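Local coordinates for protein hydrogenase-specific maturation endopeptidase (Thermococcus kodakarensis, PDB 5IJA) that probably acts as an endopeptidase in the maturation of [NiFe] hydrogenase, and is thought to help activate that enzyme, at residues M1-M13 against L43-D57. Residues are numbered along the deposited sequence; the frame is centred on the assembly and turned at random.
Sequences MRVLILALGNELM and LANHYNGEERIVIID
Leu4 and Ile53 sit side by side, Leu4 CB meeting Ile53 CD1 at 3.7 Å, on neighbouring parallel strands, 3-8 and 52-57, the first and third in chain order and adjacent in the middle of the mixed five-stranded sheet of this alpha/beta protease fold. The strand directions differ by 20°, and a ladder of backbone hydrogen bonds runs from Leu4 N to Arg52 O (2.9 Å) as far as Leu8 N to Ile56 O.

On one face, Leu4 makes the broadest contact. Its CG lies anti to the backbone N (chi1 171°), which turns its branched end toward residues 43-47: CD2 meets Leu43 CD1 at 3.6 Å, while CD1 comes to the edge of the His46 ring, 3.5 Å from NE2. That nitrogen is itself hydrogen-bonded to Asn32 OD1. Next along the strand, Leu6 CD1 touches Ile53 CG2 at 3.7 Å, and Leu8 CD1 reaches Ile55 CG2; Phe90 of helix 88-103 lies against Leu8 and Ile55, and Leu97 against Leu43. The other face bears Val3, Ile5, Val54 and Ile56, with Leu26 of helix 18-28 against Ile5 and Ile56. Towards its outer end, Met1 CG stands over the centre of one face of the Arg52 guanidinium, whose NH1 donates a hydrogen bond to Leu146 O.

Where the strands begin, polar groups take over. Arg2 N donates to Glu51 OE1 at 2.9 Å, from above the carboxylate plane, and Glu51 N returns a bond to Arg2 O. The Arg2 side chain bends at chi3 (-54°), and both its terminal nitrogens hydrogen-bond to a single atom: Asn48 O lies in the guanidinium plane, 3.0 Å from NH1 and 3.3 Å from NH2, the latter approaching on a lone pair of that carbonyl.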
loop_
_atom_site.group_PDB
_atom_site.type_symbol
_atom_site.label_atom_id
_atom_site.label_comp_id
_atom_site.label_asym_id
_atom_site.label_seq_id
_atom_site.Cartn_x
_atom_site.Cartn_y
_atom_site.Cartn_z
ATOM N N MET A 1 16.177 -2.721 -12.474
ATOM C CA MET A 1 14.989 -2.809 -11.630
ATOM C C MET A 1 14.472 -1.432 -11.210
ATOM O O MET A 1 15.119 -0.719 -10.439
ATOM C CB MET A 1 15.280 -3.648 -10.392
ATOM C CG MET A 1 14.048 -3.919 -9.555
ATOM S SD MET A 1 12.794 -4.748 -10.540
ATOM C CE MET A 1 13.680 -6.209 -11.073
ATOM N N ARG A 2 13.303 -1.063 -11.720
ATOM C CA ARG A 2 12.691 0.212 -11.371
ATOM C C ARG A 2 11.421 -0.061 -10.608
ATOM O O ARG A 2 10.596 -0.849 -11.050
ATOM C CB ARG A 2 12.392 1.045 -12.611
ATOM C CG ARG A 2 13.608 1.747 -13.176
ATOM C CD ARG A 2 13.263 2.500 -14.439
ATOM N NE ARG A 2 12.620 1.646 -15.432
ATOM C CZ ARG A 2 11.410 1.869 -15.931
ATOM N NH1 ARG A 2 10.708 2.925 -15.523
ATOM N NH2 ARG A 2 10.901 1.042 -16.836
ATOM N N VAL A 3 11.271 0.599 -9.468
ATOM C CA VAL A 3 10.204 0.279 -8.524
ATOM C C VAL A 3 9.235 1.433 -8.384
ATOM O O VAL A 3 9.642 2.593 -8.314
ATOM C CB VAL A 3 10.808 -0.104 -7.138
ATOM C CG1 VAL A 3 9.728 -0.588 -6.178
ATOM C CG2 VAL A 3 11.877 -1.188 -7.313
ATOM N N LEU A 4 7.936 1.132 -8.405
ATOM C CA LEU A 4 6.913 2.151 -8.162
ATOM C C LEU A 4 6.180 1.844 -6.864
ATOM O O LEU A 4 5.781 0.706 -6.634
ATOM C CB LEU A 4 5.918 2.213 -9.323
ATOM C CG LEU A 4 4.650 3.064 -9.169
ATOM C CD1 LEU A 4 4.950 4.544 -8.907
ATOM C CD2 LEU A 4 3.788 2.921 -10.396
ATOM N N ILE A 5 6.023 2.847 -6.009
ATOM C CA ILE A 5 5.311 2.660 -4.746
ATOM C C ILE A 5 3.916 3.260 -4.861
ATOM O O ILE A 5 3.771 4.393 -5.295
ATOM C CB ILE A 5 6.091 3.294 -3.587
ATOM C CG1 ILE A 5 7.420 2.541 -3.395
ATOM C CG2 ILE A 5 5.264 3.309 -2.318
ATOM C CD1 ILE A 5 8.417 3.273 -2.542
ATOM N N LEU A 6 2.894 2.474 -4.528
ATOM C CA LEU A 6 1.513 2.937 -4.535
ATOM C C LEU A 6 1.026 3.078 -3.106
ATOM O O LEU A 6 0.918 2.089 -2.400
ATOM C CB LEU A 6 0.604 1.965 -5.283
ATOM C CG LEU A 6 0.975 1.612 -6.719
ATOM C CD1 LEU A 6 -0.115 0.733 -7.324
ATOM C CD2 LEU A 6 1.200 2.875 -7.529
ATOM N N ALA A 7 0.741 4.304 -2.678
ATOM C CA ALA A 7 0.243 4.519 -1.329
ATOM C C ALA A 7 -1.265 4.639 -1.359
ATOM O O ALA A 7 -1.798 5.482 -2.081
ATOM C CB ALA A 7 0.865 5.768 -0.722
ATOM N N LEU A 8 -1.936 3.816 -0.556
ATOM C CA LEU A 8 -3.393 3.752 -0.512
ATOM C C LEU A 8 -3.859 4.217 0.844
ATOM O O LEU A 8 -3.095 4.180 1.804
ATOM C CB LEU A 8 -3.925 2.326 -0.745
ATOM C CG LEU A 8 -3.372 1.400 -1.833
ATOM C CD1 LEU A 8 -4.322 0.247 -2.118
ATOM C CD2 LEU A 8 -3.050 2.149 -3.094
ATOM N N GLY A 9 -5.124 4.621 0.926
ATOM C CA GLY A 9 -5.722 4.977 2.198
ATOM C C GLY A 9 -6.493 6.284 2.158
ATOM O O GLY A 9 -6.597 6.939 1.122
ATOM N N ASN A 10 -7.045 6.647 3.312
ATOM C CA ASN A 10 -7.767 7.900 3.490
ATOM C C ASN A 10 -7.176 8.625 4.692
ATOM O O ASN A 10 -7.271 8.155 5.827
ATOM C CB ASN A 10 -9.259 7.642 3.685
ATOM C CG ASN A 10 -10.070 8.926 3.831
ATOM O OD1 ASN A 10 -9.539 10.043 3.745
ATOM N ND2 ASN A 10 -11.371 8.766 4.038
ATOM N N GLU A 11 -6.548 9.757 4.425
ATOM C CA GLU A 11 -5.837 10.487 5.455
ATOM C C GLU A 11 -6.766 11.090 6.508
ATOM O O GLU A 11 -6.340 11.409 7.616
ATOM C CB GLU A 11 -5.007 11.588 4.819
ATOM C CG GLU A 11 -3.983 12.206 5.743
ATOM C CD GLU A 11 -3.438 13.507 5.205
ATOM O OE1 GLU A 11 -2.543 14.088 5.859
ATOM O OE2 GLU A 11 -3.913 13.951 4.133
ATOM N N LEU A 12 -8.038 11.245 6.165
ATOM C CA LEU A 12 -8.983 11.850 7.097
ATOM C C LEU A 12 -9.593 10.843 8.080
ATOM O O LEU A 12 -10.495 11.182 8.850
ATOM C CB LEU A 12 -10.092 12.556 6.311
ATOM C CG LEU A 12 -9.852 14.023 5.930
ATOM C CD1 LEU A 12 -8.637 14.222 5.041
ATOM C CD2 LEU A 12 -11.107 14.626 5.286
ATOM N N MET A 13 -9.121 9.603 8.058
ATOM C CA MET A 13 -9.696 8.578 8.927
ATOM C C MET A 13 -8.620 7.965 9.822
ATOM O O MET A 13 -8.599 6.744 10.050
ATOM C CB MET A 13 -10.395 7.489 8.112
ATOM C CG MET A 13 -11.665 7.963 7.428
ATOM S SD MET A 13 -12.805 8.743 8.590
ATOM C CE MET A 13 -13.497 7.306 9.408
ATOM N N LEU A 43 -3.253 5.639 -11.583
ATOM C CA LEU A 43 -2.090 4.954 -12.079
ATOM C C LEU A 43 -1.975 5.033 -13.605
ATOM O O LEU A 43 -0.880 4.927 -14.155
ATOM C CB LEU A 43 -2.139 3.497 -11.620
ATOM C CG LEU A 43 -0.997 2.565 -12.023
ATOM C CD1 LEU A 43 0.357 3.024 -11.522
ATOM C CD2 LEU A 43 -1.334 1.206 -11.475
ATOM N N ALA A 44 -3.107 5.160 -14.289
ATOM C CA ALA A 44 -3.082 5.219 -15.750
ATOM C C ALA A 44 -2.124 6.302 -16.247
ATOM O O ALA A 44 -1.303 6.070 -17.144
ATOM C CB ALA A 44 -4.488 5.457 -16.294
ATOM N N ASN A 45 -2.198 7.471 -15.623
ATOM C CA ASN A 45 -1.367 8.598 -16.020
ATOM C C ASN A 45 0.074 8.529 -15.516
ATOM O O ASN A 45 0.934 9.293 -15.965
ATOM C CB ASN A 45 -2.004 9.905 -15.539
ATOM C CG ASN A 45 -3.296 10.214 -16.256
ATOM O OD1 ASN A 45 -3.395 10.033 -17.469
ATOM N ND2 ASN A 45 -4.297 10.679 -15.515
ATOM N N HIS A 46 0.349 7.617 -14.592
ATOM C CA HIS A 46 1.623 7.652 -13.888
ATOM C C HIS A 46 2.578 6.502 -14.236
ATOM O O HIS A 46 3.798 6.672 -14.242
ATOM C CB HIS A 46 1.363 7.655 -12.380
ATOM C CG HIS A 46 2.597 7.873 -11.556
ATOM N ND1 HIS A 46 3.064 9.128 -11.230
ATOM C CD2 HIS A 46 3.466 6.993 -11.005
ATOM C CE1 HIS A 46 4.162 9.013 -10.504
ATOM N NE2 HIS A 46 4.433 7.729 -10.359
ATOM N N TYR A 47 2.023 5.323 -14.490
ATOM C CA TYR A 47 2.844 4.131 -14.693
ATOM C C TYR A 47 3.808 4.305 -15.862
ATOM O O TYR A 47 3.425 4.819 -16.913
ATOM C CB TYR A 47 1.960 2.909 -14.936
ATOM C CG TYR A 47 2.766 1.631 -15.072
ATOM C CD1 TYR A 47 3.507 1.141 -14.004
ATOM C CD2 TYR A 47 2.766 0.907 -16.257
ATOM C CE1 TYR A 47 4.255 -0.019 -14.121
ATOM C CE2 TYR A 47 3.511 -0.256 -16.386
ATOM C CZ TYR A 47 4.243 -0.717 -15.314
ATOM O OH TYR A 47 4.980 -1.874 -15.429
ATOM N N ASN A 48 5.051 3.876 -15.673
ATOM C CA ASN A 48 6.089 4.029 -16.692
ATOM C C ASN A 48 6.907 2.756 -16.882
ATOM O O ASN A 48 8.125 2.803 -17.085
ATOM C CB ASN A 48 7.012 5.199 -16.326
ATOM C CG ASN A 48 7.926 5.619 -17.478
ATOM O OD1 ASN A 48 7.529 5.608 -18.644
ATOM N ND2 ASN A 48 9.159 5.979 -17.147
ATOM N N GLY A 49 6.244 1.607 -16.793
ATOM C CA GLY A 49 6.902 0.337 -17.083
ATOM C C GLY A 49 7.693 -0.271 -15.935
ATOM O O GLY A 49 8.465 -1.221 -16.135
ATOM N N GLU A 50 7.495 0.257 -14.727
ATOM C CA GLU A 50 8.227 -0.221 -13.555
ATOM C C GLU A 50 7.992 -1.709 -13.395
ATOM O O GLU A 50 6.892 -2.188 -13.643
ATOM C CB GLU A 50 7.811 0.522 -12.280
ATOM C CG GLU A 50 8.261 1.968 -12.195
ATOM C CD GLU A 50 7.430 2.925 -13.027
ATOM O OE1 GLU A 50 6.374 2.535 -13.574
ATOM O OE2 GLU A 50 7.836 4.098 -13.132
ATOM N N GLU A 51 9.043 -2.438 -13.022
ATOM C CA GLU A 51 8.977 -3.893 -13.001
ATOM C C GLU A 51 8.566 -4.434 -11.638
ATOM O O GLU A 51 8.275 -5.621 -11.509
ATOM C CB GLU A 51 10.330 -4.499 -13.406
ATOM C CG GLU A 51 10.821 -4.086 -14.805
ATOM C CD GLU A 51 11.887 -2.991 -14.774
ATOM O OE1 GLU A 51 11.802 -2.073 -13.924
ATOM O OE2 GLU A 51 12.823 -3.057 -15.600
ATOM N N ARG A 52 8.590 -3.566 -10.627
ATOM C CA ARG A 52 8.179 -3.917 -9.278
ATOM C C ARG A 52 7.226 -2.848 -8.776
ATOM O O ARG A 52 7.482 -1.654 -8.959
ATOM C CB ARG A 52 9.375 -4.042 -8.342
ATOM C CG ARG A 52 9.023 -4.517 -6.926
ATOM C CD ARG A 52 10.299 -4.759 -6.117
ATOM N NE ARG A 52 11.094 -5.826 -6.732
ATOM C CZ ARG A 52 12.396 -6.017 -6.524
ATOM N NH1 ARG A 52 13.073 -5.210 -5.720
ATOM N NH2 ARG A 52 13.028 -7.010 -7.135
ATOM N N ILE A 53 6.109 -3.285 -8.206
ATOM C CA ILE A 53 5.122 -2.373 -7.601
ATOM C C ILE A 53 4.982 -2.685 -6.117
ATOM O O ILE A 53 4.711 -3.825 -5.744
ATOM C CB ILE A 53 3.741 -2.523 -8.249
ATOM C CG1 ILE A 53 3.805 -2.330 -9.769
ATOM C CG2 ILE A 53 2.740 -1.560 -7.632
ATOM C CD1 ILE A 53 4.262 -0.981 -10.197
ATOM N N VAL A 54 5.123 -1.679 -5.264
ATOM C CA VAL A 54 5.007 -1.897 -3.835
ATOM C C VAL A 54 3.794 -1.137 -3.313
ATOM O O VAL A 54 3.803 0.089 -3.289
ATOM C CB VAL A 54 6.248 -1.419 -3.112
ATOM C CG1 VAL A 54 6.043 -1.524 -1.622
ATOM C CG2 VAL A 54 7.462 -2.228 -3.581
ATOM N N ILE A 55 2.762 -1.866 -2.908
ATOM C CA ILE A 55 1.518 -1.258 -2.418
ATOM C C ILE A 55 1.584 -1.134 -0.908
ATOM O O ILE A 55 1.938 -2.087 -0.230
ATOM C CB ILE A 55 0.312 -2.102 -2.850
ATOM C CG1 ILE A 55 0.207 -2.081 -4.366
ATOM C CG2 ILE A 55 -0.991 -1.592 -2.236
ATOM C CD1 ILE A 55 -0.647 -3.194 -4.895
ATOM N N ILE A 56 1.280 0.032 -0.378
ATOM C CA ILE A 56 1.282 0.241 1.049
ATOM C C ILE A 56 -0.090 0.714 1.481
ATOM O O ILE A 56 -0.600 1.647 0.958
ATOM C CB ILE A 56 2.340 1.254 1.512
ATOM C CG1 ILE A 56 3.701 0.959 0.920
ATOM C CG2 ILE A 56 2.464 1.232 3.011
ATOM C CD1 ILE A 56 4.806 1.808 1.468
ATOM N N ASP A 57 -0.661 0.024 2.447
ATOM C CA ASP A 57 -2.020 0.247 2.864
ATOM C C ASP A 57 -2.260 0.051 4.349
ATOM O O ASP A 57 -1.608 -0.724 4.977
ATOM C CB ASP A 57 -2.917 -0.696 2.084
ATOM C CG ASP A 57 -4.377 -0.307 2.133
ATOM O OD1 ASP A 57 -4.705 0.763 2.620
ATOM O OD2 ASP A 57 -5.191 -1.096 1.681
#